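Local coordinates for Alpha/beta hydrolase (Streptomyces albidoflavus, PDB 6KSU), which probably catalyses macrolactamization of non-ribosomal peptides by heterochiral coupling, as a cyclase with a beta-lactamase-like (penicillin-binding-protein-type) domain, at residues D29-L34 with A47-Y52; T85-A90 with L336-D341; T262-A267 with A332-R337. All coordinates share one frame; numbering follows the deposited sequence.

Contact 1 of 3, residues D29-L34 with A47-Y52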
loop_
_atom_site.group_PDB
_atom_site.type_symbol
_atom_site.label_atom_id
_atom_site.label_comp_id
_atom_site.label_asym_id
_atom_site.label_seq_id
_atom_site.Cartn_x
_atom_site.Cartn_y
_atom_site.Cartn_z
ATOM N N ASP A 29 -7.412 27.568 5.658
ATOM C CA ASP A 29 -6.698 28.494 4.783
ATOM C C ASP A 29 -5.219 28.185 4.766
ATOM O O ASP A 29 -4.595 28.143 3.701
ATOM C CB ASP A 29 -6.932 29.929 5.235
ATOM C CG ASP A 29 -8.344 30.384 4.963
ATOM O OD1 ASP A 29 -8.988 29.767 4.082
ATOM O OD2 ASP A 29 -8.815 31.320 5.651
ATOM N N ALA A 30 -4.639 27.946 5.946
ATOM C CA ALA A 30 -3.227 27.604 6.010
ATOM C C ALA A 30 -2.933 26.302 5.285
ATOM O O ALA A 30 -1.869 26.160 4.681
ATOM C CB ALA A 30 -2.769 27.522 7.462
ATOM N N VAL A 31 -3.851 25.341 5.318
ATOM C CA VAL A 31 -3.567 24.070 4.659
ATOM C C VAL A 31 -3.550 24.262 3.146
ATOM O O VAL A 31 -2.577 23.904 2.467
ATOM C CB VAL A 31 -4.574 22.989 5.095
ATOM C CG1 VAL A 31 -4.585 21.824 4.103
ATOM C CG2 VAL A 31 -4.239 22.480 6.469
ATOM N N GLY A 32 -4.615 24.850 2.602
ATOM C CA GLY A 32 -4.622 25.168 1.183
ATOM C C GLY A 32 -3.420 25.991 0.757
ATOM O O GLY A 32 -2.799 25.718 -0.275
ATOM N N ALA A 33 -3.075 27.009 1.546
ATOM C CA ALA A 33 -1.905 27.811 1.212
ATOM C C ALA A 33 -0.638 26.976 1.294
ATOM O O ALA A 33 0.263 27.131 0.462
ATOM C CB ALA A 33 -1.813 29.024 2.137
ATOM N N LEU A 34 -0.569 26.058 2.258
ATOM C CA LEU A 34 0.583 25.174 2.358
ATOM C C LEU A 34 0.646 24.236 1.160
ATOM O O LEU A 34 1.693 24.112 0.507
ATOM C CB LEU A 34 0.518 24.385 3.660
ATOM C CG LEU A 34 1.791 23.599 3.948
ATOM C CD1 LEU A 34 2.913 24.579 4.276
ATOM C CD2 LEU A 34 1.577 22.602 5.060
ATOM N N ALA A 47 -2.426 17.813 -8.418
ATOM C CA ALA A 47 -2.578 17.146 -7.133
ATOM C C ALA A 47 -3.950 17.452 -6.570
ATOM O O ALA A 47 -4.588 18.453 -6.922
ATOM C CB ALA A 47 -1.468 17.570 -6.150
ATOM N N GLN A 48 -4.406 16.553 -5.706
ATOM C CA GLN A 48 -5.597 16.782 -4.899
ATOM C C GLN A 48 -5.239 16.487 -3.460
ATOM O O GLN A 48 -4.505 15.532 -3.183
ATOM C CB GLN A 48 -6.792 15.903 -5.302
ATOM C CG GLN A 48 -7.247 16.024 -6.734
ATOM C CD GLN A 48 -8.146 14.856 -7.137
ATOM O OE1 GLN A 48 -7.994 13.740 -6.639
ATOM N NE2 GLN A 48 -9.100 15.118 -8.031
ATOM N N LEU A 49 -5.740 17.324 -2.558
ATOM C CA LEU A 49 -5.649 17.100 -1.126
ATOM C C LEU A 49 -7.036 17.318 -0.548
ATOM O O LEU A 49 -7.670 18.353 -0.790
ATOM C CB LEU A 49 -4.615 18.023 -0.463
ATOM C CG LEU A 49 -4.522 17.981 1.072
ATOM C CD1 LEU A 49 -3.781 16.708 1.584
ATOM C CD2 LEU A 49 -3.851 19.228 1.592
ATOM N N SER A 50 -7.542 16.324 0.157
ATOM C CA SER A 50 -8.838 16.455 0.804
ATOM C C SER A 50 -8.652 16.136 2.271
ATOM O O SER A 50 -8.010 15.145 2.599
ATOM C CB SER A 50 -9.867 15.524 0.165
ATOM O OG SER A 50 -10.058 15.863 -1.201
ATOM N N VAL A 51 -9.190 16.985 3.140
ATOM C CA VAL A 51 -9.076 16.833 4.585
ATOM C C VAL A 51 -10.467 16.883 5.187
ATOM O O VAL A 51 -11.185 17.874 5.006
ATOM C CB VAL A 51 -8.211 17.932 5.210
ATOM C CG1 VAL A 51 -7.996 17.663 6.693
ATOM C CG2 VAL A 51 -6.906 18.071 4.448
ATOM N N TYR A 52 -10.850 15.827 5.907
ATOM C CA TYR A 52 -12.046 15.855 6.730
ATOM C C TYR A 52 -11.605 16.084 8.168
ATOM O O TYR A 52 -10.765 15.346 8.690
ATOM C CB TYR A 52 -12.862 14.573 6.585
ATOM C CG TYR A 52 -14.099 14.529 7.455
ATOM C CD1 TYR A 52 -15.301 15.142 7.064
ATOM C CD2 TYR A 52 -14.061 13.889 8.684
ATOM C CE1 TYR A 52 -16.439 15.081 7.896
ATOM C CE2 TYR A 52 -15.150 13.832 9.494
ATOM C CZ TYR A 52 -16.343 14.426 9.109
ATOM O OH TYR A 52 -17.402 14.325 9.977
#
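Val31 meets Leu49 through a single pair of methyl groups: CG1 of Val31 comes to 3.7 Å from CD2 of Leu49, and the two side chains cross at about a right angle. The valine leaves helix 23-41 pointing toward the strand, with CG1 anti to the backbone N (chi1 161°), and this rotation makes CG1 the branch that reaches across. Leu49 answers from the strand with its CD2 branch. Beside it, CG2 of Val51 lies at a looser 4.4 Å from the same CG1 of Val31, so the one methyl reaches both residues that point toward the helix. CA of Val31 and CA of Val51, the nearest pair, are 9.1 Å apart, so side chains alone bridge the gap and bury a modest 85 Å². Leu49 and Val51 share one face of strand 46-53; Ser50, between them, turns to the other. There it packs on helix 261-268, where its OG hydrogen-bonds to Thr262 OG1. The N-terminal helix packs on one face of the antiparallel sheet, over strands 46-53 and 56-63, in the alpha/beta part of the beta-lactamase-type domain. Phe35 of that helix, touching Ala47 and Leu49, and Tyr60 of strand 56-63, touching Val31 and Leu49, widen the contact.

Contact 2 of 3, residues T85-A90 with L336-D341; sequences TKFLTA and LRIHPD
Phe87 carries the whole helix side of this contact, its ring set against Leu336 and Ile338 of strand 332-339. Lys86, which precedes it, serves other partners: its NZ is bonded to Asn176 OD1 and Ala254 O. Lys86 also fits an SxxK pattern with Ser83, as in the catalytic motif of penicillin-binding proteins and class C beta-lactamases, so helix 85-98 is probably the one that carries the active-site lysine. At Phe87 the chain turns its side chain toward the strand, with CG anti to the backbone N (chi1 170°). Leu336 CD2 sits over one face of the ring in a CH-pi contact, 3.9 Å from the centroid of the Phe87 ring and 28° off the ring normal. This methyl is shifted toward one bond of the ring, for CD2 of Leu336 lies 3.6 Å from both CD2 and CE2 of Phe87, whereas Leu336 CD2 to Phe87 CG is 4.1 Å. Farther out, the CD1 tip of Ile338 approaches CZ of Phe87 obliquely at 4.0 Å, the two side chains coming from opposite directions. Leu88 turns elsewhere, to Leu264 and Ala267 of helix 261-268. On the strand, Arg337 NH1 bonds to Leu336 O at 2.8 Å, the oxygen in the guanidinium plane but the donor above the carbonyl plane; the same NH1 has a salt bridge to Asp326. Chemically, the join between helix and strand is dispersion and CH-pi contact, and the polar groups named here are paired within their own segment or with residues beyond the two. The probable active-site lysine therefore lies one residue from a buried aromatic that rests on the central sheet.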
loop_
_atom_site.group_PDB
_atom_site.type_symbol
_atom_site.label_atom_id
_atom_site.label_comp_id
_atom_site.label_asym_id
_atom_site.label_seq_id
_atom_site.Cartn_x
_atom_site.Cartn_y
_atom_site.Cartn_z
ATOM N N THR A 85 -5.562 0.983 -3.300
ATOM C CA THR A 85 -6.686 0.119 -3.657
ATOM C C THR A 85 -6.960 -0.955 -2.598
ATOM O O THR A 85 -8.105 -1.408 -2.440
ATOM C CB THR A 85 -6.400 -0.539 -5.022
ATOM O OG1 THR A 85 -6.205 0.468 -6.034
ATOM C CG2 THR A 85 -7.563 -1.456 -5.447
ATOM N N LYS A 86 -5.916 -1.399 -1.886
ATOM C CA LYS A 86 -6.075 -2.494 -0.928
ATOM C C LYS A 86 -7.005 -2.109 0.213
ATOM O O LYS A 86 -7.648 -2.976 0.820
ATOM C CB LYS A 86 -4.701 -2.907 -0.374
ATOM C CG LYS A 86 -3.854 -3.610 -1.384
ATOM C CD LYS A 86 -2.437 -3.805 -0.879
ATOM C CE LYS A 86 -1.699 -4.699 -1.846
ATOM N NZ LYS A 86 -1.226 -3.925 -3.032
ATOM N N PHE A 87 -7.074 -0.823 0.538
ATOM C CA PHE A 87 -7.989 -0.393 1.586
ATOM C C PHE A 87 -9.445 -0.550 1.143
ATOM O O PHE A 87 -10.303 -0.896 1.952
ATOM C CB PHE A 87 -7.635 1.040 1.982
ATOM C CG PHE A 87 -8.629 1.718 2.884
ATOM C CD1 PHE A 87 -8.734 1.370 4.216
ATOM C CD2 PHE A 87 -9.391 2.770 2.411
ATOM C CE1 PHE A 87 -9.629 2.021 5.068
ATOM C CE2 PHE A 87 -10.290 3.426 3.249
ATOM C CZ PHE A 87 -10.409 3.043 4.581
ATOM N N LEU A 88 -9.731 -0.379 -0.140
ATOM C CA LEU A 88 -11.113 -0.538 -0.590
ATOM C C LEU A 88 -11.451 -2.004 -0.788
ATOM O O LEU A 88 -12.556 -2.443 -0.438
ATOM C CB LEU A 88 -11.325 0.267 -1.865
ATOM C CG LEU A 88 -11.052 1.693 -1.384
ATOM C CD1 LEU A 88 -9.857 2.309 -2.095
ATOM C CD2 LEU A 88 -12.279 2.546 -1.506
ATOM N N THR A 89 -10.493 -2.772 -1.308
ATOM C CA THR A 89 -10.643 -4.218 -1.377
ATOM C C THR A 89 -10.865 -4.806 0.012
ATOM O O THR A 89 -11.738 -5.665 0.208
ATOM C CB THR A 89 -9.411 -4.831 -2.039
ATOM O OG1 THR A 89 -9.499 -4.593 -3.444
ATOM C CG2 THR A 89 -9.351 -6.361 -1.770
ATOM N N ALA A 90 -10.071 -4.354 0.993
ATOM C CA ALA A 90 -10.281 -4.798 2.365
ATOM C C ALA A 90 -11.662 -4.403 2.840
ATOM O O ALA A 90 -12.358 -5.192 3.492
ATOM C CB ALA A 90 -9.232 -4.207 3.295
ATOM N N LEU A 336 -3.216 7.972 2.010
ATOM C CA LEU A 336 -4.401 8.088 2.844
ATOM C C LEU A 336 -3.999 7.966 4.307
ATOM O O LEU A 336 -3.151 7.136 4.661
ATOM C CB LEU A 336 -5.440 7.003 2.500
ATOM C CG LEU A 336 -6.582 6.829 3.506
ATOM C CD1 LEU A 336 -7.443 8.088 3.579
ATOM C CD2 LEU A 336 -7.423 5.652 3.112
ATOM N N ARG A 337 -4.620 8.782 5.162
ATOM C CA ARG A 337 -4.294 8.773 6.585
ATOM C C ARG A 337 -5.544 9.056 7.392
ATOM O O ARG A 337 -6.273 10.009 7.093
ATOM C CB ARG A 337 -3.213 9.806 6.933
ATOM C CG ARG A 337 -1.862 9.510 6.339
ATOM C CD ARG A 337 -1.206 8.265 6.971
ATOM N NE ARG A 337 0.176 8.102 6.532
ATOM C CZ ARG A 337 0.539 7.555 5.372
ATOM N NH1 ARG A 337 -0.384 7.084 4.538
ATOM N NH2 ARG A 337 1.827 7.440 5.051
ATOM N N ILE A 338 -5.762 8.252 8.435
ATOM C CA ILE A 338 -6.978 8.294 9.246
ATOM C C ILE A 338 -6.585 8.331 10.715
ATOM O O ILE A 338 -5.758 7.528 11.158
ATOM C CB ILE A 338 -7.861 7.064 8.994
ATOM C CG1 ILE A 338 -8.202 6.908 7.512
ATOM C CG2 ILE A 338 -9.072 7.103 9.866
ATOM C CD1 ILE A 338 -8.747 5.560 7.173
ATOM N N HIS A 339 -7.187 9.231 11.477
ATOM C CA HIS A 339 -7.042 9.215 12.932
ATOM C C HIS A 339 -8.430 9.042 13.513
ATOM O O HIS A 339 -9.146 10.037 13.706
ATOM C CB HIS A 339 -6.396 10.484 13.474
ATOM C CG HIS A 339 -5.989 10.374 14.914
ATOM N ND1 HIS A 339 -6.892 10.470 15.954
ATOM C CD2 HIS A 339 -4.781 10.169 15.485
ATOM C CE1 HIS A 339 -6.253 10.351 17.104
ATOM N NE2 HIS A 339 -4.970 10.165 16.846
ATOM N N PRO A 340 -8.847 7.813 13.823
ATOM C CA PRO A 340 -10.245 7.604 14.223
ATOM C C PRO A 340 -10.665 8.447 15.412
ATOM O O PRO A 340 -11.777 9.008 15.409
ATOM C CB PRO A 340 -10.303 6.107 14.535
ATOM C CG PRO A 340 -9.142 5.538 13.791
ATOM C CD PRO A 340 -8.077 6.560 13.811
ATOM N N ASP A 341 -9.797 8.599 16.412
ATOM C CA ASP A 341 -10.295 9.187 17.651
ATOM C C ASP A 341 -10.533 10.681 17.499
ATOM O O ASP A 341 -11.494 11.214 18.069
ATOM C CB ASP A 341 -9.356 8.869 18.816
ATOM C CG ASP A 341 -9.511 7.430 19.295
ATOM O OD1 ASP A 341 -10.319 6.686 18.697
ATOM O OD2 ASP A 341 -8.841 7.044 20.273
#

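Contact 3 of 3, residues T262-A267 with A332-R337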
loop_
_atom_site.group_PDB
_atom_site.type_symbol
_atom_site.label_atom_id
_atom_site.label_comp_id
_atom_site.label_asym_id
_atom_site.label_seq_id
_atom_site.Cartn_x
_atom_site.Cartn_y
_atom_site.Cartn_z
ATOM N N THR A 262 -10.927 12.970 -2.539
ATOM C CA THR A 262 -12.175 13.075 -1.792
ATOM C C THR A 262 -12.867 11.722 -1.675
ATOM O O THR A 262 -13.474 11.421 -0.640
ATOM C CB THR A 262 -13.083 14.104 -2.470
ATOM O OG1 THR A 262 -12.569 15.407 -2.196
ATOM C CG2 THR A 262 -14.536 14.026 -1.956
ATOM N N ASP A 263 -12.796 10.903 -2.731
ATOM C CA ASP A 263 -13.295 9.526 -2.663
ATOM C C ASP A 263 -12.649 8.754 -1.503
ATOM O O ASP A 263 -13.340 8.071 -0.738
ATOM C CB ASP A 263 -13.050 8.795 -4.005
ATOM C CG ASP A 263 -13.842 9.394 -5.174
ATOM O OD1 ASP A 263 -14.834 10.126 -4.920
ATOM O OD2 ASP A 263 -13.487 9.141 -6.355
ATOM N N LEU A 264 -11.317 8.870 -1.349
ATOM C CA LEU A 264 -10.616 8.127 -0.308
ATOM C C LEU A 264 -11.010 8.605 1.076
ATOM O O LEU A 264 -11.112 7.797 2.011
ATOM C CB LEU A 264 -9.101 8.250 -0.471
ATOM C CG LEU A 264 -8.402 7.569 -1.642
ATOM C CD1 LEU A 264 -6.901 7.896 -1.589
ATOM C CD2 LEU A 264 -8.601 6.059 -1.625
ATOM N N VAL A 265 -11.183 9.917 1.241
ATOM C CA VAL A 265 -11.662 10.439 2.522
ATOM C C VAL A 265 -13.073 9.919 2.806
ATOM O O VAL A 265 -13.401 9.544 3.938
ATOM C CB VAL A 265 -11.594 11.980 2.524
ATOM C CG1 VAL A 265 -12.295 12.568 3.731
ATOM C CG2 VAL A 265 -10.131 12.449 2.481
ATOM N N THR A 266 -13.909 9.838 1.773
ATOM C CA THR A 266 -15.267 9.349 1.970
ATOM C C THR A 266 -15.253 7.910 2.471
ATOM O O THR A 266 -15.932 7.576 3.445
ATOM C CB THR A 266 -16.044 9.475 0.664
ATOM O OG1 THR A 266 -16.098 10.867 0.273
ATOM C CG2 THR A 266 -17.451 8.886 0.801
ATOM N N ALA A 267 -14.440 7.048 1.842
ATOM C CA ALA A 267 -14.328 5.656 2.280
ATOM C C ALA A 267 -13.766 5.541 3.694
ATOM O O ALA A 267 -14.008 4.544 4.377
ATOM C CB ALA A 267 -13.461 4.862 1.300
ATOM N N ALA A 332 2.735 8.634 -10.548
ATOM C CA ALA A 332 1.636 9.076 -9.707
ATOM C C ALA A 332 1.753 8.422 -8.338
ATOM O O ALA A 332 2.287 7.327 -8.198
ATOM C CB ALA A 332 0.264 8.776 -10.362
ATOM N N SER A 333 1.277 9.125 -7.322
ATOM C CA SER A 333 1.337 8.634 -5.959
ATOM C C SER A 333 0.000 8.928 -5.305
ATOM O O SER A 333 -0.783 9.768 -5.784
ATOM C CB SER A 333 2.464 9.285 -5.138
ATOM O OG SER A 333 2.308 10.693 -5.093
ATOM N N CYS A 334 -0.227 8.251 -4.180
ATOM C CA CYS A 334 -1.486 8.365 -3.458
ATOM C C CYS A 334 -1.271 7.979 -2.000
ATOM O O CYS A 334 -0.715 6.922 -1.726
ATOM C CB CYS A 334 -2.519 7.467 -4.128
ATOM S SG CYS A 334 -4.001 7.289 -3.233
ATOM N N ASN A 335 -1.723 8.821 -1.069
ATOM C CA ASN A 335 -1.550 8.578 0.358
ATOM C C ASN A 335 -2.848 8.869 1.088
ATOM O O ASN A 335 -3.473 9.894 0.843
ATOM C CB ASN A 335 -0.456 9.450 0.998
ATOM C CG ASN A 335 0.881 9.308 0.315
ATOM O OD1 ASN A 335 1.178 10.020 -0.654
ATOM N ND2 ASN A 335 1.697 8.377 0.815
ATOM N N LEU A 336 -3.216 7.972 2.010
ATOM C CA LEU A 336 -4.401 8.088 2.844
ATOM C C LEU A 336 -3.999 7.966 4.307
ATOM O O LEU A 336 -3.151 7.136 4.661
ATOM C CB LEU A 336 -5.440 7.003 2.500
ATOM C CG LEU A 336 -6.582 6.829 3.506
ATOM C CD1 LEU A 336 -7.443 8.088 3.579
ATOM C CD2 LEU A 336 -7.423 5.652 3.112
ATOM N N ARG A 337 -4.620 8.782 5.162
ATOM C CA ARG A 337 -4.294 8.773 6.585
ATOM C C ARG A 337 -5.544 9.056 7.392
ATOM O O ARG A 337 -6.273 10.009 7.093
ATOM C CB ARG A 337 -3.213 9.806 6.933
ATOM C CG ARG A 337 -1.862 9.510 6.339
ATOM C CD ARG A 337 -1.206 8.265 6.971
ATOM N NE ARG A 337 0.176 8.102 6.532
ATOM C CZ ARG A 337 0.539 7.555 5.372
ATOM N NH1 ARG A 337 -0.384 7.084 4.538
ATOM N NH2 ARG A 337 1.827 7.440 5.051
#
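Leu264 reaches from helix 261-268 to the sulfur of Cys334, its CD1 methyl at a tight 3.4 Å from Cys334 SG. The leucine CG lies anti to the carbonyl carbon (chi1 -70°), and the chain then continues extended to CD1 (chi2 178°), which puts that methyl at the far end of the side chain. Cys334 holds SG anti to its backbone N (chi1 170°), and the two chain ends meet head on. Leu336, two residues on and on the same strand face, divides its methyls: CD2 goes to Phe87, while CD1 lies 4.4 Å from CB of Leu264 and 4.0 Å from the main-chain O of Leu264. Leu264 is thus met at its base by Leu336 and at its end by Cys334. CA of Leu264 and CA of Leu336 are 7.0 Å apart, and 170 Å² is buried in all. Within the helix, Thr262 O accepts from both Thr266 N and Thr266 OG1, which reach it from opposite faces of its carbonyl plane. Helix 261-268 here packs on the face of the antiparallel sheet in the beta-lactamase-type domain, and Phe81, Val84, Leu88 and Ala347 also touch Leu264. Toward strand 332-339 the helix is therefore held by apolar packing around a buried leucine, whereas Thr262 OG1 adds a polar bond to the same sheet through Ser50 OG.

How the contacts relate
From the N terminus, contact 1 closes a short connection of 12 residues between helix 23-41 and strand 46-53, and is complete before the others begin. Contact 2 then opens at helix 85-98 and closes some 245 residues later on strand 332-339. Contact 3 closes a loop of 64 residues that starts inside that span, at helix 261-268, and ends on the same strand, overlapping contact 2 at Leu336 and Arg337. Leu88 packs on Leu264 and Ala267 between them. Contacts 1 and 3 meet through Ser50, which probably hydrogen-bonds to Thr262, and through Ser50 and Tyr52 packing on Val265. Together they place helix 23-41 on one sheet face and helices 85-98 and 261-268 on the other.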